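Local atomic coordinates of adenylyltransferase and sulfurtransferase uba4 (Chaetomium thermophilum, PDB entry 6YUB), a protein that probably adenylates and then thiolates the C-terminal Gly-Gly of sulfur-carrier proteins, serving both 2-thiolation of tRNA wobble uridines and molybdenum cofactor biosynthesis. Residues H96-E99 against V105-P108; R275-D278 against G283-S286; S16-V21 against E27-L32. All blocks are in the same frame, centred on the assembly; numbering follows the deposited sequence.

From the N terminus, interaction 3 comes first: it closes the turn between helices 9-19 and 25-33, just ahead of strand 36-40 of the mixed sheet. Interaction 1 follows, closing the short link from helix 89-100 to strand 105-109, an outermost strand of that sheet within this chain. Interaction 2 comes last, beyond strand 267-271 at the other end of the strand order, where it closes the loop carrying two zinc-binding cysteines. The three loops are in series; none nests in or crosses another. Interactions 1 and 3 have centres about 20 Å apart, whereas the centre of interaction 2 lies about 39 Å from that of interaction 1, across the chain's centre.

Interaction 1 (H96-E99 against V105-P108); sequences HLIE and VYVP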
loop_
_atom_site.group_PDB
_atom_site.type_symbol
_atom_site.label_atom_id
_atom_site.label_comp_id
_atom_site.label_asym_id
_atom_site.label_seq_id
_atom_site.Cartn_x
_atom_site.Cartn_y
_atom_site.Cartn_z
ATOM N N HIS B 96 24.134 -2.335 -1.752
ATOM C CA HIS B 96 23.058 -3.243 -2.136
ATOM C C HIS B 96 22.554 -2.952 -3.543
ATOM O O HIS B 96 22.194 -3.876 -4.279
ATOM C CB HIS B 96 21.914 -3.145 -1.126
ATOM C CG HIS B 96 20.735 -4.007 -1.456
ATOM N ND1 HIS B 96 20.829 -5.374 -1.606
ATOM C CD2 HIS B 96 19.432 -3.694 -1.659
ATOM C CE1 HIS B 96 19.635 -5.866 -1.889
ATOM N NE2 HIS B 96 18.770 -4.868 -1.921
ATOM N N LEU B 97 22.516 -1.680 -3.940
ATOM C CA LEU B 97 22.114 -1.356 -5.305
ATOM C C LEU B 97 23.080 -1.965 -6.313
ATOM O O LEU B 97 22.660 -2.526 -7.328
ATOM C CB LEU B 97 22.032 0.160 -5.487
ATOM C CG LEU B 97 21.060 0.903 -4.572
ATOM C CD1 LEU B 97 21.095 2.402 -4.863
ATOM C CD2 LEU B 97 19.643 0.372 -4.703
ATOM N N ILE B 98 24.385 -1.859 -6.048
ATOM C CA ILE B 98 25.376 -2.463 -6.933
ATOM C C ILE B 98 25.157 -3.969 -7.030
ATOM O O ILE B 98 25.349 -4.569 -8.092
ATOM C CB ILE B 98 26.797 -2.118 -6.450
ATOM C CG1 ILE B 98 27.091 -0.640 -6.738
ATOM C CG2 ILE B 98 27.830 -3.023 -7.112
ATOM C CD1 ILE B 98 28.319 -0.110 -6.042
ATOM N N GLU B 99 24.740 -4.599 -5.928
ATOM C CA GLU B 99 24.389 -6.012 -5.981
ATOM C C GLU B 99 23.226 -6.253 -6.930
ATOM O O GLU B 99 23.256 -7.193 -7.737
ATOM C CB GLU B 99 24.044 -6.523 -4.582
ATOM C CG GLU B 99 25.235 -6.646 -3.644
ATOM C CD GLU B 99 24.851 -7.243 -2.300
ATOM O OE1 GLU B 99 23.734 -6.965 -1.822
ATOM O OE2 GLU B 99 25.664 -8.002 -1.728
ATOM N N VAL B 105 25.188 4.208 -12.857
ATOM C CA VAL B 105 26.150 5.020 -12.120
ATOM C C VAL B 105 25.471 5.550 -10.864
ATOM O O VAL B 105 24.377 6.129 -10.932
ATOM C CB VAL B 105 26.679 6.174 -12.988
ATOM C CG1 VAL B 105 27.607 7.069 -12.176
ATOM C CG2 VAL B 105 27.393 5.634 -14.216
ATOM N N TYR B 106 26.115 5.351 -9.717
ATOM C CA TYR B 106 25.586 5.794 -8.430
ATOM C C TYR B 106 26.428 6.951 -7.917
ATOM O O TYR B 106 27.653 6.851 -7.864
ATOM C CB TYR B 106 25.569 4.641 -7.423
ATOM C CG TYR B 106 24.741 3.464 -7.892
ATOM C CD1 TYR B 106 23.353 3.502 -7.840
ATOM C CD2 TYR B 106 25.343 2.319 -8.397
ATOM C CE1 TYR B 106 22.589 2.436 -8.271
ATOM C CE2 TYR B 106 24.584 1.243 -8.831
ATOM C CZ TYR B 106 23.205 1.312 -8.767
ATOM O OH TYR B 106 22.433 0.250 -9.197
ATOM N N VAL B 107 25.771 8.046 -7.553
ATOM C CA VAL B 107 26.435 9.272 -7.147
ATOM C C VAL B 107 26.046 9.573 -5.706
ATOM O O VAL B 107 24.942 10.043 -5.432
ATOM C CB VAL B 107 26.069 10.446 -8.078
ATOM C CG1 VAL B 107 26.879 11.680 -7.713
ATOM C CG2 VAL B 107 26.289 10.062 -9.529
ATOM N N PRO B 108 26.933 9.317 -4.748
ATOM C CA PRO B 108 26.597 9.602 -3.350
ATOM C C PRO B 108 26.915 11.035 -2.949
ATOM O O PRO B 108 27.925 11.617 -3.346
ATOM C CB PRO B 108 27.479 8.609 -2.581
ATOM C CG PRO B 108 28.703 8.487 -3.442
ATOM C CD PRO B 108 28.232 8.624 -4.876
#
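Y106 and L97 share the same first torsion, with CG anti to the carbonyl carbon (chi1 -59° in both), and this brings the phenol of Y106 and the isobutyl group of L97 together between strand and helix. The contact belongs to a beta-alpha-beta crossover of the Rossmann-type ThiF fold: helix 89-100 follows strand 60-64 and leads, after a short link, into strand 105-109, which runs parallel to 60-64 at the margin of this chain's sheet. The tyrosine ring slants across two consecutive helix residues, which approach from the same side of its plane. Toward CE1, L97 touches it twice, through CB at 3.6 Å and CD1 at 3.7 Å from Y106 CE1. Toward CE2, I98 brings its CG1 branch to 3.8 Å from Y106 CE2, and nearly the same distance from CD2. Burial falls off from L97, enclosed and also resting on A50 and A54 of helix 46-56, to I98 at the surface. A54 touches Y106 too, as do I61 of the neighbouring strand and I94 one turn earlier on helix 89-100, so the phenol fills the angle between both helices and the sheet. Its polar end is fixed just past the helix: Y106 OH lies 3.4 Å from L97 O, but its hydrogen bond is made to the carbonyl oxygen of N101.

Interaction 2 (R275-D278 against G283-S286); sequences RKKD and GENS
K277 and G283 come together through their backbones, with CA atoms 4.7 Å apart, and here the contact is tight. Lacking a side chain, G283 lets its CA settle 3.4 Å from K277 O and 3.5 Å from K276 O. Immediately beyond, E284 N donates to K277 O over 2.7 Å. This bond draws together the two ends of a loop holding C279 and C282, which bind the zinc ion with C184 and C187; a CxxC pair followed by glycine resembles a zinc knuckle. G283 to S286 form a type II beta turn, whose closing bond is weak; S286 OG can share its single proton between F280 O and A281 O. The outer side is much looser. K277 and E284 run side by side in the same direction, their CG atoms both anti to the backbone N, yet K277 NZ and E284 OE1 remain 5.2 Å apart. K276 turns elsewhere, its NZ forming a salt bridge with D278 OD1 at 3.1 Å whose hydrogen bond is weak. Closure across these segments thus rests on one main-chain hydrogen bond, beside zinc ligation and S286 OG; the exposed lysine and glutamate can add at most a weak attraction.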
loop_
_atom_site.group_PDB
_atom_site.type_symbol
_atom_site.label_atom_id
_atom_site.label_comp_id
_atom_site.label_asym_id
_atom_site.label_seq_id
_atom_site.Cartn_x
_atom_site.Cartn_y
_atom_site.Cartn_z
ATOM N N ARG B 275 -1.735 25.021 -9.689
ATOM C CA ARG B 275 -0.946 26.104 -9.119
ATOM C C ARG B 275 -1.854 27.225 -8.628
ATOM O O ARG B 275 -2.753 27.672 -9.342
ATOM C CB ARG B 275 0.037 26.639 -10.164
ATOM C CG ARG B 275 0.622 28.006 -9.833
ATOM C CD ARG B 275 1.702 28.395 -10.831
ATOM N NE ARG B 275 2.890 27.555 -10.694
ATOM C CZ ARG B 275 3.943 27.608 -11.504
ATOM N NH1 ARG B 275 3.961 28.457 -12.522
ATOM N NH2 ARG B 275 4.977 26.805 -11.298
ATOM N N LYS B 276 -1.619 27.667 -7.397
ATOM C CA LYS B 276 -2.364 28.790 -6.843
ATOM C C LYS B 276 -1.751 30.106 -7.302
ATOM O O LYS B 276 -0.526 30.266 -7.330
ATOM C CB LYS B 276 -2.386 28.725 -5.315
ATOM C CG LYS B 276 -3.425 27.757 -4.755
ATOM C CD LYS B 276 -3.535 27.858 -3.236
ATOM C CE LYS B 276 -4.116 29.199 -2.792
ATOM N NZ LYS B 276 -3.391 29.746 -1.607
ATOM N N LYS B 277 -2.615 31.055 -7.667
ATOM C CA LYS B 277 -2.137 32.327 -8.191
ATOM C C LYS B 277 -1.379 33.122 -7.137
ATOM O O LYS B 277 -0.507 33.927 -7.480
ATOM C CB LYS B 277 -3.314 33.143 -8.733
ATOM C CG LYS B 277 -2.895 34.334 -9.580
ATOM C CD LYS B 277 -3.976 34.736 -10.577
ATOM C CE LYS B 277 -5.186 35.357 -9.892
ATOM N NZ LYS B 277 -6.025 36.131 -10.854
ATOM N N ASP B 278 -1.682 32.903 -5.859
ATOM C CA ASP B 278 -1.072 33.658 -4.773
ATOM C C ASP B 278 -0.121 32.807 -3.933
ATOM O O ASP B 278 0.114 33.097 -2.762
ATOM C CB ASP B 278 -2.143 34.267 -3.874
ATOM C CG ASP B 278 -2.922 33.211 -3.104
ATOM O OD1 ASP B 278 -2.993 32.056 -3.583
ATOM O OD2 ASP B 278 -3.458 33.538 -2.023
ATOM N N GLY B 283 3.546 31.321 -7.083
ATOM C CA GLY B 283 2.459 32.177 -7.492
ATOM C C GLY B 283 2.920 33.468 -8.138
ATOM O O GLY B 283 4.108 33.726 -8.330
ATOM N N GLU B 284 1.933 34.296 -8.480
ATOM C CA GLU B 284 2.207 35.600 -9.067
ATOM C C GLU B 284 2.931 36.489 -8.063
ATOM O O GLU B 284 2.667 36.436 -6.859
ATOM C CB GLU B 284 0.896 36.254 -9.510
ATOM C CG GLU B 284 1.050 37.405 -10.489
ATOM C CD GLU B 284 -0.284 37.867 -11.051
ATOM O OE1 GLU B 284 -1.238 38.042 -10.260
ATOM O OE2 GLU B 284 -0.382 38.042 -12.284
ATOM N N ASN B 285 3.856 37.301 -8.568
ATOM C CA ASN B 285 4.590 38.265 -7.747
ATOM C C ASN B 285 5.396 37.585 -6.645
ATOM O O ASN B 285 5.687 38.193 -5.608
ATOM C CB ASN B 285 3.643 39.301 -7.134
ATOM C CG ASN B 285 2.860 40.061 -8.177
ATOM O OD1 ASN B 285 3.392 40.412 -9.229
ATOM N ND2 ASN B 285 1.585 40.316 -7.895
ATOM N N SER B 286 5.760 36.321 -6.848
ATOM C CA SER B 286 6.578 35.624 -5.867
ATOM C C SER B 286 7.895 36.362 -5.661
ATOM O O SER B 286 8.517 36.834 -6.616
ATOM C CB SER B 286 6.845 34.187 -6.316
ATOM O OG SER B 286 7.534 33.470 -5.312
#

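Interaction 3 (S16-V21 against E27-L32); sequences SRQMIV and EGQLRL
Q29 meets both M19 and Q18, the first of them along its aliphatic part: Q29 CB lies 3.8 Å from M19 CG, and Q29 CG sits 4.1 Å from M19 SD, the two side chains crossing at about a right angle. Beyond CG the glutamine bends (chi2 61°), which swings its carboxamide toward Q18. There Q29 OE1 accepts a hydrogen bond from Q18 NE2; the modelled separation of 2.5 Å is very short, and its exact value is doubtful. Q18 reaches across with an otherwise extended chain, although its CG takes the crowded position between backbone N and carbonyl carbon. The two amides are nearly coplanar, their planes 24° apart. Both NE2 atoms also donate to A56 O, so these buried amides are tied to the end of helix 46-56 as well as to each other. The contact joins the arms of a helical hairpin, helices 9-19 and 25-33, that precedes the first strand of the Rossmann-type ThiF fold; M19 and G25 share a backbone hydrogen bond near its turn. A turn further along, L32 brings CD1 to 4.0 Å from Q18 NE2, while the same leucine packs against M24 and against L226 and V227 of helix 208-228.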
loop_
_atom_site.group_PDB
_atom_site.type_symbol
_atom_site.label_atom_id
_atom_site.label_comp_id
_atom_site.label_asym_id
_atom_site.label_seq_id
_atom_site.Cartn_x
_atom_site.Cartn_y
_atom_site.Cartn_z
ATOM N N SER B 16 14.875 -7.556 -20.554
ATOM C CA SER B 16 13.962 -8.118 -21.544
ATOM C C SER B 16 12.536 -8.216 -21.013
ATOM O O SER B 16 11.575 -7.975 -21.753
ATOM C CB SER B 16 14.458 -9.499 -21.978
ATOM O OG SER B 16 14.661 -10.336 -20.848
ATOM N N ARG B 17 12.375 -8.577 -19.738
ATOM C CA ARG B 17 11.041 -8.832 -19.211
ATOM C C ARG B 17 10.216 -7.552 -19.079
ATOM O O ARG B 17 8.988 -7.595 -19.225
ATOM C CB ARG B 17 11.137 -9.538 -17.859
ATOM C CG ARG B 17 11.735 -10.941 -17.909
ATOM C CD ARG B 17 10.866 -11.921 -18.697
ATOM N NE ARG B 17 9.436 -11.626 -18.605
ATOM C CZ ARG B 17 8.631 -12.059 -17.638
ATOM N NH1 ARG B 17 9.101 -12.814 -16.653
ATOM N NH2 ARG B 17 7.348 -11.731 -17.655
ATOM N N GLN B 18 10.852 -6.412 -18.805
ATOM C CA GLN B 18 10.099 -5.175 -18.629
ATOM C C GLN B 18 9.931 -4.393 -19.927
ATOM O O GLN B 18 8.968 -3.632 -20.060
ATOM C CB GLN B 18 10.763 -4.286 -17.569
ATOM C CG GLN B 18 12.094 -3.669 -17.958
ATOM C CD GLN B 18 12.588 -2.660 -16.925
ATOM O OE1 GLN B 18 12.118 -2.639 -15.787
ATOM N NE2 GLN B 18 13.534 -1.817 -17.323
ATOM N N MET B 19 10.838 -4.564 -20.892
ATOM C CA MET B 19 10.687 -3.884 -22.171
ATOM C C MET B 19 9.460 -4.376 -22.929
ATOM O O MET B 19 8.858 -3.614 -23.691
ATOM C CB MET B 19 11.935 -4.087 -23.031
ATOM C CG MET B 19 13.121 -3.252 -22.607
ATOM S SD MET B 19 14.659 -3.783 -23.372
ATOM C CE MET B 19 14.521 -3.061 -25.000
ATOM N N ILE B 20 9.078 -5.640 -22.742
ATOM C CA ILE B 20 7.936 -6.195 -23.463
ATOM C C ILE B 20 6.614 -5.659 -22.945
ATOM O O ILE B 20 5.582 -5.858 -23.592
ATOM C CB ILE B 20 7.978 -7.735 -23.385
ATOM C CG1 ILE B 20 7.318 -8.349 -24.620
ATOM C CG2 ILE B 20 7.297 -8.234 -22.117
ATOM C CD1 ILE B 20 8.132 -8.197 -25.892
ATOM N N VAL B 21 6.614 -4.980 -21.802
ATOM C CA VAL B 21 5.381 -4.350 -21.312
ATOM C C VAL B 21 4.915 -3.314 -22.326
ATOM O O VAL B 21 5.744 -2.549 -22.853
ATOM C CB VAL B 21 5.619 -3.704 -19.936
ATOM C CG1 VAL B 21 4.429 -2.848 -19.529
ATOM C CG2 VAL B 21 5.901 -4.773 -18.888
ATOM N N GLU B 27 12.466 2.166 -26.707
ATOM C CA GLU B 27 12.458 3.599 -26.432
ATOM C C GLU B 27 12.269 3.866 -24.945
ATOM O O GLU B 27 12.939 4.734 -24.369
ATOM C CB GLU B 27 11.361 4.279 -27.248
ATOM N N GLY B 28 11.366 3.122 -24.304
ATOM C CA GLY B 28 11.153 3.306 -22.881
ATOM C C GLY B 28 12.391 2.979 -22.068
ATOM O O GLY B 28 12.720 3.680 -21.110
ATOM N N GLN B 29 13.102 1.913 -22.452
ATOM C CA GLN B 29 14.285 1.508 -21.705
ATOM C C GLN B 29 15.413 2.517 -21.861
ATOM O O GLN B 29 16.095 2.850 -20.885
ATOM C CB GLN B 29 14.742 0.122 -22.164
ATOM C CG GLN B 29 15.828 -0.470 -21.290
ATOM C CD GLN B 29 15.368 -0.662 -19.860
ATOM O OE1 GLN B 29 14.302 -1.219 -19.610
ATOM N NE2 GLN B 29 16.166 -0.186 -18.910
ATOM N N LEU B 30 15.643 3.005 -23.083
ATOM C CA LEU B 30 16.676 4.012 -23.289
ATOM C C LEU B 30 16.386 5.281 -22.499
ATOM O O LEU B 30 17.318 5.950 -22.038
ATOM C CB LEU B 30 16.809 4.341 -24.774
ATOM C CG LEU B 30 17.441 3.261 -25.652
ATOM C CD1 LEU B 30 17.296 3.620 -27.124
ATOM C CD2 LEU B 30 18.907 3.059 -25.290
ATOM N N ARG B 31 15.106 5.628 -22.333
ATOM C CA ARG B 31 14.753 6.814 -21.564
ATOM C C ARG B 31 15.116 6.645 -20.095
ATOM O O ARG B 31 15.519 7.610 -19.430
ATOM C CB ARG B 31 13.268 7.123 -21.719
ATOM C CG ARG B 31 12.942 7.825 -23.023
ATOM C CD ARG B 31 11.448 7.884 -23.282
ATOM N NE ARG B 31 11.161 8.418 -24.610
ATOM C CZ ARG B 31 9.940 8.582 -25.111
ATOM N NH1 ARG B 31 8.876 8.250 -24.394
ATOM N NH2 ARG B 31 9.787 9.075 -26.331
ATOM N N LEU B 32 14.966 5.432 -19.557
ATOM C CA LEU B 32 15.445 5.177 -18.202
ATOM C C LEU B 32 16.968 5.276 -18.137
ATOM O O LEU B 32 17.525 5.937 -17.252
ATOM C CB LEU B 32 14.979 3.802 -17.728
ATOM C CG LEU B 32 13.476 3.601 -17.584
ATOM C CD1 LEU B 32 13.171 2.144 -17.245
ATOM C CD2 LEU B 32 12.896 4.544 -16.533
#